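Local atomic coordinates of transcription initiation factor IIB (Methanocaldococcus vulcanius, PDB entry 5O9I), a protein that carries a mini-intein with the HINT fold, which probably excises itself from its host transcription factor by protein splicing and joins the flanking segments. Residues Y8-I13 with K90-G95; I56-N61 with S98-K103; S60-K65 with N105-I110. All coordinates share one frame; numbering follows the deposited sequence.

Contact 1 of 3, residues Y8-I13 with K90-G95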
# COMPACT_ATOMS: atom_id res chain seq x y z
N TYR A 8 7.25 7.31 -3.41
CA TYR A 8 7.51 8.35 -2.41
C TYR A 8 6.26 9.12 -2.03
O TYR A 8 5.94 9.28 -0.85
CB TYR A 8 8.56 9.37 -2.91
CG TYR A 8 8.91 10.44 -1.86
CD1 TYR A 8 8.25 11.69 -1.83
CD2 TYR A 8 9.87 10.19 -0.88
CE1 TYR A 8 8.56 12.64 -0.84
CE2 TYR A 8 10.17 11.13 0.10
CZ TYR A 8 9.51 12.35 0.13
OH TYR A 8 9.85 13.24 1.12
N SER A 9 5.55 9.59 -3.04
CA SER A 9 4.54 10.64 -2.80
C SER A 9 3.16 10.13 -2.40
O SER A 9 2.38 10.92 -1.94
CB SER A 9 4.41 11.53 -4.03
OG SER A 9 4.23 10.73 -5.18
N GLU A 10 2.88 8.83 -2.52
CA GLU A 10 1.56 8.29 -2.18
C GLU A 10 1.27 8.51 -0.70
O GLU A 10 2.14 8.28 0.15
CB GLU A 10 1.47 6.81 -2.49
CG GLU A 10 1.62 6.46 -3.97
CD GLU A 10 0.48 7.00 -4.83
OE1 GLU A 10 -0.59 7.38 -4.27
OE2 GLU A 10 0.64 7.01 -6.09
N PRO A 11 0.08 9.02 -0.36
CA PRO A 11 -0.25 9.28 1.03
C PRO A 11 -0.82 8.07 1.76
O PRO A 11 -1.41 7.15 1.15
CB PRO A 11 -1.27 10.41 0.93
CG PRO A 11 -1.94 10.18 -0.36
CD PRO A 11 -0.95 9.56 -1.28
N ILE A 12 -0.63 8.10 3.07
CA ILE A 12 -1.13 7.10 3.97
C ILE A 12 -1.60 7.73 5.26
O ILE A 12 -1.07 8.70 5.75
CB ILE A 12 -0.08 6.02 4.42
CG1 ILE A 12 1.23 6.72 4.76
CG2 ILE A 12 0.11 4.93 3.37
CD1 ILE A 12 2.27 5.81 5.36
N ILE A 13 -2.59 7.09 5.83
CA ILE A 13 -3.13 7.55 7.07
C ILE A 13 -2.39 6.74 8.11
O ILE A 13 -2.41 5.52 8.06
CB ILE A 13 -4.63 7.28 7.11
CG1 ILE A 13 -5.28 7.97 5.87
CG2 ILE A 13 -5.13 7.77 8.43
CD1 ILE A 13 -6.77 7.77 5.67
N LYS A 90 -6.30 6.71 -8.45
CA LYS A 90 -5.08 6.07 -8.85
C LYS A 90 -4.01 5.99 -7.77
O LYS A 90 -4.04 6.71 -6.78
CB LYS A 90 -4.52 6.77 -10.08
CG LYS A 90 -4.61 8.25 -9.97
CD LYS A 90 -4.13 9.02 -11.18
CE LYS A 90 -4.48 10.49 -10.99
NZ LYS A 90 -3.47 11.38 -11.63
N VAL A 91 -3.07 5.09 -8.02
CA VAL A 91 -1.93 4.88 -7.16
C VAL A 91 -0.76 4.46 -8.05
O VAL A 91 -0.98 3.83 -9.09
CB VAL A 91 -2.25 3.78 -6.14
CG1 VAL A 91 -2.45 2.42 -6.80
CG2 VAL A 91 -1.20 3.69 -5.05
N ARG A 92 0.46 4.82 -7.64
CA ARG A 92 1.65 4.39 -8.37
C ARG A 92 2.40 3.34 -7.57
O ARG A 92 2.79 3.58 -6.43
CB ARG A 92 2.58 5.57 -8.64
CG ARG A 92 1.92 6.80 -9.27
CD ARG A 92 2.72 7.40 -10.40
NE ARG A 92 2.92 8.85 -10.20
CZ ARG A 92 4.06 9.53 -10.42
NH1 ARG A 92 5.18 8.93 -10.85
NH2 ARG A 92 4.09 10.84 -10.17
N VAL A 93 2.64 2.19 -8.18
CA VAL A 93 3.31 1.10 -7.49
C VAL A 93 4.22 0.26 -8.40
O VAL A 93 4.19 0.39 -9.62
CB VAL A 93 2.28 0.17 -6.83
CG1 VAL A 93 1.77 0.76 -5.54
CG2 VAL A 93 1.12 -0.11 -7.78
N THR A 94 5.02 -0.58 -7.77
CA THR A 94 5.94 -1.49 -8.45
C THR A 94 5.10 -2.61 -9.10
O THR A 94 4.13 -3.12 -8.51
CB THR A 94 6.96 -2.03 -7.41
OG1 THR A 94 7.94 -1.03 -7.13
CG2 THR A 94 7.65 -3.25 -7.83
N GLY A 95 5.47 -2.97 -10.33
CA GLY A 95 4.80 -4.05 -11.06
C GLY A 95 4.92 -5.43 -10.45
O GLY A 95 4.07 -6.28 -10.66
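Glu-10 reaches across with its carboxylate and takes the backbone N-H of Arg-92. The distance from Glu-10 OE2 to Arg-92 N is 2.7 Å, and the N-H...O angle is 149°. The donor does not lie in the plane of the carboxylate. It comes from above, 54° out of that plane. The same oxygen also rests against the base of the arginine side chain, with Glu-10 OE2 3.4 Å from Arg-92 CG. The methyl CG2 of Val-91 packs against the carboxylate, 3.7 Å from Glu-10 CD. The glutamate chain crosses the valine and the arginine side chains at about a right angle. A bend at its second torsion (chi2 -65°) turns the carboxylate toward strand 89-93. The guanidinium of Arg-92 is not paired with Glu-10: the shortest approach, Glu-10 OE2 to Arg-92 NE, is 5.0 Å, and the two flat groups are perpendicular. The positive charge so near would nevertheless tend to favour the ionised carboxylate in this buried place.

Backbone bonds set the outer frame. Glu-10 is held to Ile-25, and Pro-11 to Gly-186. On the other side Val-91 pairs with Ile-83, and the Arg-92 side chain lies on Asp-7 and Thr-168. Strand 89-93 is outermost in its sheet within this chain. A side chain from the residue just before strand 11-16 thus binds the backbone of a strand in another sheet, and so ties together two separate sheets of the mainly beta HINT fold of the intein.

Contact 2 of 3, residues I56-N61 with S98-K103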
# COMPACT_ATOMS: atom_id res chain seq x y z
N ILE A 56 -3.77 1.53 8.66
CA ILE A 56 -5.05 0.86 8.44
C ILE A 56 -4.91 -0.38 7.55
O ILE A 56 -4.38 -0.31 6.42
CB ILE A 56 -6.09 1.84 7.82
CG1 ILE A 56 -6.29 3.05 8.73
CG2 ILE A 56 -7.44 1.21 7.69
CD1 ILE A 56 -6.66 4.27 7.93
N ALA A 57 -5.39 -1.51 8.09
CA ALA A 57 -5.34 -2.82 7.43
C ALA A 57 -6.62 -3.52 7.66
O ALA A 57 -7.28 -3.26 8.64
CB ALA A 57 -4.25 -3.65 8.02
N PHE A 58 -6.99 -4.40 6.75
CA PHE A 58 -8.20 -5.15 6.96
C PHE A 58 -7.93 -6.42 7.69
O PHE A 58 -6.89 -7.03 7.51
CB PHE A 58 -8.89 -5.42 5.65
CG PHE A 58 -8.24 -6.47 4.79
CD1 PHE A 58 -8.46 -7.86 5.04
CD2 PHE A 58 -7.54 -6.12 3.68
CE1 PHE A 58 -7.90 -8.83 4.24
CE2 PHE A 58 -7.06 -7.07 2.83
CZ PHE A 58 -7.20 -8.44 3.14
N ASP A 59 -8.93 -6.84 8.44
CA ASP A 59 -8.89 -7.96 9.32
C ASP A 59 -9.58 -9.13 8.62
O ASP A 59 -9.99 -9.05 7.47
CB ASP A 59 -9.50 -7.59 10.69
CG ASP A 59 -11.03 -7.38 10.69
OD1 ASP A 59 -11.73 -7.73 9.71
OD2 ASP A 59 -11.64 -6.94 11.71
N SER A 60 -9.72 -10.25 9.31
CA SER A 60 -10.22 -11.46 8.70
C SER A 60 -11.73 -11.41 8.35
O SER A 60 -12.19 -12.19 7.50
CB SER A 60 -9.95 -12.62 9.65
OG SER A 60 -10.69 -12.47 10.84
N ASN A 61 -12.48 -10.52 9.01
CA ASN A 61 -13.81 -10.08 8.53
C ASN A 61 -13.85 -9.02 7.43
O ASN A 61 -14.94 -8.59 7.05
CB ASN A 61 -14.61 -9.57 9.70
CG ASN A 61 -14.88 -10.65 10.68
OD1 ASN A 61 -15.24 -11.75 10.28
ND2 ASN A 61 -14.72 -10.37 11.93
N SER A 98 1.98 -6.47 -5.08
CA SER A 98 0.66 -7.03 -5.24
C SER A 98 -0.46 -6.18 -4.60
O SER A 98 -0.26 -5.52 -3.59
CB SER A 98 0.70 -8.47 -4.69
OG SER A 98 1.86 -8.63 -3.83
N VAL A 99 -1.61 -6.19 -5.27
CA VAL A 99 -2.84 -5.61 -4.79
C VAL A 99 -3.83 -6.75 -4.68
O VAL A 99 -3.40 -7.90 -4.59
CB VAL A 99 -3.34 -4.50 -5.73
CG1 VAL A 99 -2.24 -3.47 -5.94
CG2 VAL A 99 -3.84 -5.05 -7.06
N PHE A 100 -5.13 -6.48 -4.63
CA PHE A 100 -6.09 -7.55 -4.45
C PHE A 100 -7.14 -7.47 -5.53
O PHE A 100 -7.42 -6.39 -6.05
CB PHE A 100 -6.80 -7.47 -3.11
CG PHE A 100 -5.95 -7.86 -1.93
CD1 PHE A 100 -5.11 -6.93 -1.31
CD2 PHE A 100 -6.03 -9.14 -1.40
CE1 PHE A 100 -4.36 -7.28 -0.20
CE2 PHE A 100 -5.30 -9.48 -0.27
CZ PHE A 100 -4.46 -8.56 0.33
N THR A 101 -7.73 -8.61 -5.85
CA THR A 101 -8.82 -8.66 -6.77
C THR A 101 -9.80 -9.63 -6.17
O THR A 101 -9.56 -10.17 -5.09
CB THR A 101 -8.38 -9.08 -8.20
OG1 THR A 101 -9.44 -8.85 -9.12
CG2 THR A 101 -7.95 -10.58 -8.26
N VAL A 102 -10.93 -9.81 -6.84
CA VAL A 102 -11.91 -10.78 -6.39
C VAL A 102 -11.74 -12.02 -7.21
O VAL A 102 -11.39 -11.94 -8.40
CB VAL A 102 -13.36 -10.28 -6.51
CG1 VAL A 102 -14.37 -11.35 -6.08
CG2 VAL A 102 -13.52 -9.01 -5.69
N LYS A 103 -11.92 -13.17 -6.57
CA LYS A 103 -12.18 -14.34 -7.30
C LYS A 103 -12.89 -15.34 -6.41
O LYS A 103 -12.47 -15.61 -5.29
CB LYS A 103 -10.90 -14.88 -7.91
CG LYS A 103 -11.15 -15.93 -8.96
CD LYS A 103 -11.74 -15.41 -10.30
CE LYS A 103 -11.99 -16.54 -11.34
NZ LYS A 103 -11.08 -17.74 -11.33
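Phe-58 is fixed through its backbone N, which donates a hydrogen bond to OD1 of Asn-182, and from this point its side chain runs across to Phe-100. The two rings meet edge-to-face, in a T-shaped pair. The edge of Phe-58 turns toward one face of Phe-100. The ring centroids of Phe-58 and Phe-100 are 5.4 Å apart, and the planes stand at 71°. The edge atoms CE2 and CZ of Phe-58 do the touching. They do not sit over the middle of the other ring but toward its rim: Phe-58 CE2 and Phe-58 CZ are each 3.9 Å from Phe-100 CZ. The side chains come from opposite directions, and the rings bridge backbones whose CA atoms, in Phe-58 and Phe-100, are 11.8 Å apart. With CG of Phe-58 between its backbone N and carbonyl carbon (chi1 74°), the CE2-CZ edge points at Phe-100.

Further aromatic groups extend the pair. Phe-154 makes another edge-to-face contact with Phe-58. The ring of His-193 meets Phe-100 with the planes at about 75°, while Val-122 and Pro-109 also touch the Phe-100 side chain. His-193 is probably the penultimate histidine of the intein, as it stands in the His-Asn ending usual in this family. The phenylalanines therefore form an aromatic cluster between strands 53-58 and 98-103 of the HINT fold, close to the probable C-terminal splice junction.

Contact 3 of 3, residues S60-K65 with N105-I110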
# COMPACT_ATOMS: atom_id res chain seq x y z
N SER A 60 -9.72 -10.25 9.31
CA SER A 60 -10.22 -11.46 8.70
C SER A 60 -11.73 -11.41 8.35
O SER A 60 -12.19 -12.19 7.50
CB SER A 60 -9.95 -12.62 9.65
OG SER A 60 -10.69 -12.47 10.84
N ASN A 61 -12.48 -10.52 9.01
CA ASN A 61 -13.81 -10.08 8.53
C ASN A 61 -13.85 -9.02 7.43
O ASN A 61 -14.94 -8.59 7.05
CB ASN A 61 -14.61 -9.57 9.70
CG ASN A 61 -14.88 -10.65 10.68
OD1 ASN A 61 -15.24 -11.75 10.28
ND2 ASN A 61 -14.72 -10.37 11.93
N TYR A 62 -12.70 -8.66 6.87
CA TYR A 62 -12.62 -7.67 5.81
C TYR A 62 -12.99 -6.26 6.28
O TYR A 62 -13.43 -5.45 5.46
CB TYR A 62 -13.45 -8.08 4.57
CG TYR A 62 -13.02 -9.26 3.75
CD1 TYR A 62 -11.76 -9.89 3.92
CD2 TYR A 62 -13.90 -9.77 2.78
CE1 TYR A 62 -11.40 -11.00 3.14
CE2 TYR A 62 -13.55 -10.89 2.00
CZ TYR A 62 -12.33 -11.50 2.21
OH TYR A 62 -12.02 -12.56 1.41
N LYS A 63 -12.74 -5.98 7.56
CA LYS A 63 -12.98 -4.69 8.15
C LYS A 63 -11.68 -4.02 8.52
O LYS A 63 -10.78 -4.67 9.02
CB LYS A 63 -13.78 -4.87 9.42
CG LYS A 63 -15.14 -5.54 9.24
CD LYS A 63 -16.16 -4.68 8.50
CE LYS A 63 -16.31 -3.29 9.17
NZ LYS A 63 -17.33 -2.44 8.48
N PHE A 64 -11.60 -2.71 8.32
CA PHE A 64 -10.47 -1.93 8.64
C PHE A 64 -10.30 -1.67 10.13
O PHE A 64 -11.27 -1.64 10.93
CB PHE A 64 -10.50 -0.59 7.91
CG PHE A 64 -10.36 -0.72 6.42
CD1 PHE A 64 -9.43 -1.55 5.85
CD2 PHE A 64 -11.17 0.02 5.60
CE1 PHE A 64 -9.32 -1.69 4.49
CE2 PHE A 64 -11.06 -0.07 4.20
CZ PHE A 64 -10.14 -0.94 3.65
N LYS A 65 -9.03 -1.67 10.50
CA LYS A 65 -8.59 -1.25 11.83
C LYS A 65 -7.10 -0.86 11.83
O LYS A 65 -6.31 -1.25 10.94
CB LYS A 65 -8.93 -2.29 12.90
CG LYS A 65 -8.02 -3.48 13.06
CD LYS A 65 -8.42 -4.18 14.39
CE LYS A 65 -7.58 -5.41 14.75
NZ LYS A 65 -8.00 -6.74 14.15
N ASN A 105 -15.69 -14.80 -4.97
CA ASN A 105 -16.28 -14.02 -3.90
C ASN A 105 -15.39 -13.81 -2.69
O ASN A 105 -15.85 -13.37 -1.64
CB ASN A 105 -17.67 -14.61 -3.54
CG ASN A 105 -18.59 -14.69 -4.74
OD1 ASN A 105 -19.46 -15.55 -4.77
ND2 ASN A 105 -18.38 -13.82 -5.76
N GLU A 106 -14.09 -14.00 -2.85
CA GLU A 106 -13.12 -13.67 -1.81
C GLU A 106 -12.06 -12.84 -2.45
O GLU A 106 -11.85 -12.91 -3.67
CB GLU A 106 -12.50 -14.92 -1.18
CG GLU A 106 -13.21 -15.42 0.05
CD GLU A 106 -12.67 -16.75 0.49
OE1 GLU A 106 -11.90 -16.77 1.48
OE2 GLU A 106 -12.99 -17.78 -0.16
N VAL A 107 -11.42 -12.02 -1.64
CA VAL A 107 -10.41 -11.14 -2.16
C VAL A 107 -9.13 -11.87 -2.07
O VAL A 107 -8.89 -12.59 -1.10
CB VAL A 107 -10.33 -9.79 -1.43
CG1 VAL A 107 -11.68 -9.11 -1.48
CG2 VAL A 107 -9.81 -9.97 0.02
N VAL A 108 -8.29 -11.66 -3.07
CA VAL A 108 -7.12 -12.48 -3.23
C VAL A 108 -6.04 -11.64 -3.83
O VAL A 108 -6.33 -10.77 -4.64
CB VAL A 108 -7.45 -13.72 -4.12
CG1 VAL A 108 -7.39 -13.40 -5.63
CG2 VAL A 108 -6.55 -14.86 -3.76
N PRO A 109 -4.80 -11.90 -3.46
CA PRO A 109 -3.77 -11.07 -4.04
C PRO A 109 -3.67 -11.32 -5.50
O PRO A 109 -4.05 -12.36 -6.01
CB PRO A 109 -2.48 -11.54 -3.36
CG PRO A 109 -2.93 -12.18 -2.10
CD PRO A 109 -4.24 -12.81 -2.44
N ILE A 110 -3.17 -10.33 -6.19
CA ILE A 110 -2.87 -10.45 -7.55
C ILE A 110 -1.74 -9.49 -7.78
O ILE A 110 -1.75 -8.35 -7.30
CB ILE A 110 -4.11 -10.12 -8.41
CG1 ILE A 110 -4.01 -10.80 -9.79
CG2 ILE A 110 -4.38 -8.61 -8.50
CD1 ILE A 110 -4.35 -12.30 -9.69
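Tyr-62 sends its side chain toward Val-107 with CG anti to the carbonyl carbon (chi1 -67°) and the ring turned so that CA lies close to the ring plane (chi2 -12°). The phenol reaches the hairpin of strands 98-103 and 106-111 in the HINT fold. It starts from the turn between strands 53-58 and 64-68, so it joins that turn to the hairpin. Tyr-62 and Val-107 approach from opposite directions. The backbone N-H of Val-107 points at the phenol oxygen and gives a nearly straight hydrogen bond: Val-107 N to Tyr-62 OH is 3.2 Å, with an N-H...O angle of 165°. The next residue, Val-108, pairs instead with Thr-101 inside the hairpin. A methyl group adds apolar packing beside the polar bond. Val-107 CG2 lies 3.7 Å from Tyr-62 CE1 and meets the ring obliquely.

Tyr-62 is buried, and its ring has other supports. Lys-148 makes a cation-pi contact with it, and the ring of Phe-154 also meets it. The backbone of Tyr-62 is hydrogen-bonded to Asp-153, which also forms a salt bridge with Lys-63. The exposed Glu-106 passes the end of the phenol. Its chain crosses the tyrosine at about a right angle and is extended beyond CG. Its nearest approach is through carbon, with Glu-106 CG 3.4 Å from Tyr-62 OH.

How the contacts relate
Contacts 2 and 3 are close neighbours, with centres about 3 Å apart. Contact 2 reaches the hairpin of strands 98-103 and 106-111 from the end of strand 53-58, contact 3 from the turn that follows. Segments 56-61 and 60-65 share Ser-60 and Asn-61. A probable hydrogen bond, Val-99 O to Ile-110 N at 2.9 Å, ties the two sides of the hairpin. Phe-154 bears on both contacts. The centre of contact 1 is about 17 Å from that of contact 2 and about 20 Å from that of contact 3. Yet segments of contacts 1 and 2 touch, with Ile-13 CB 3.7 Å from Ile-56 CD1, because strands 11-16 and 53-58 are sheet neighbours. Contact 2 touches His-193, beside the probable C-terminal splice junction.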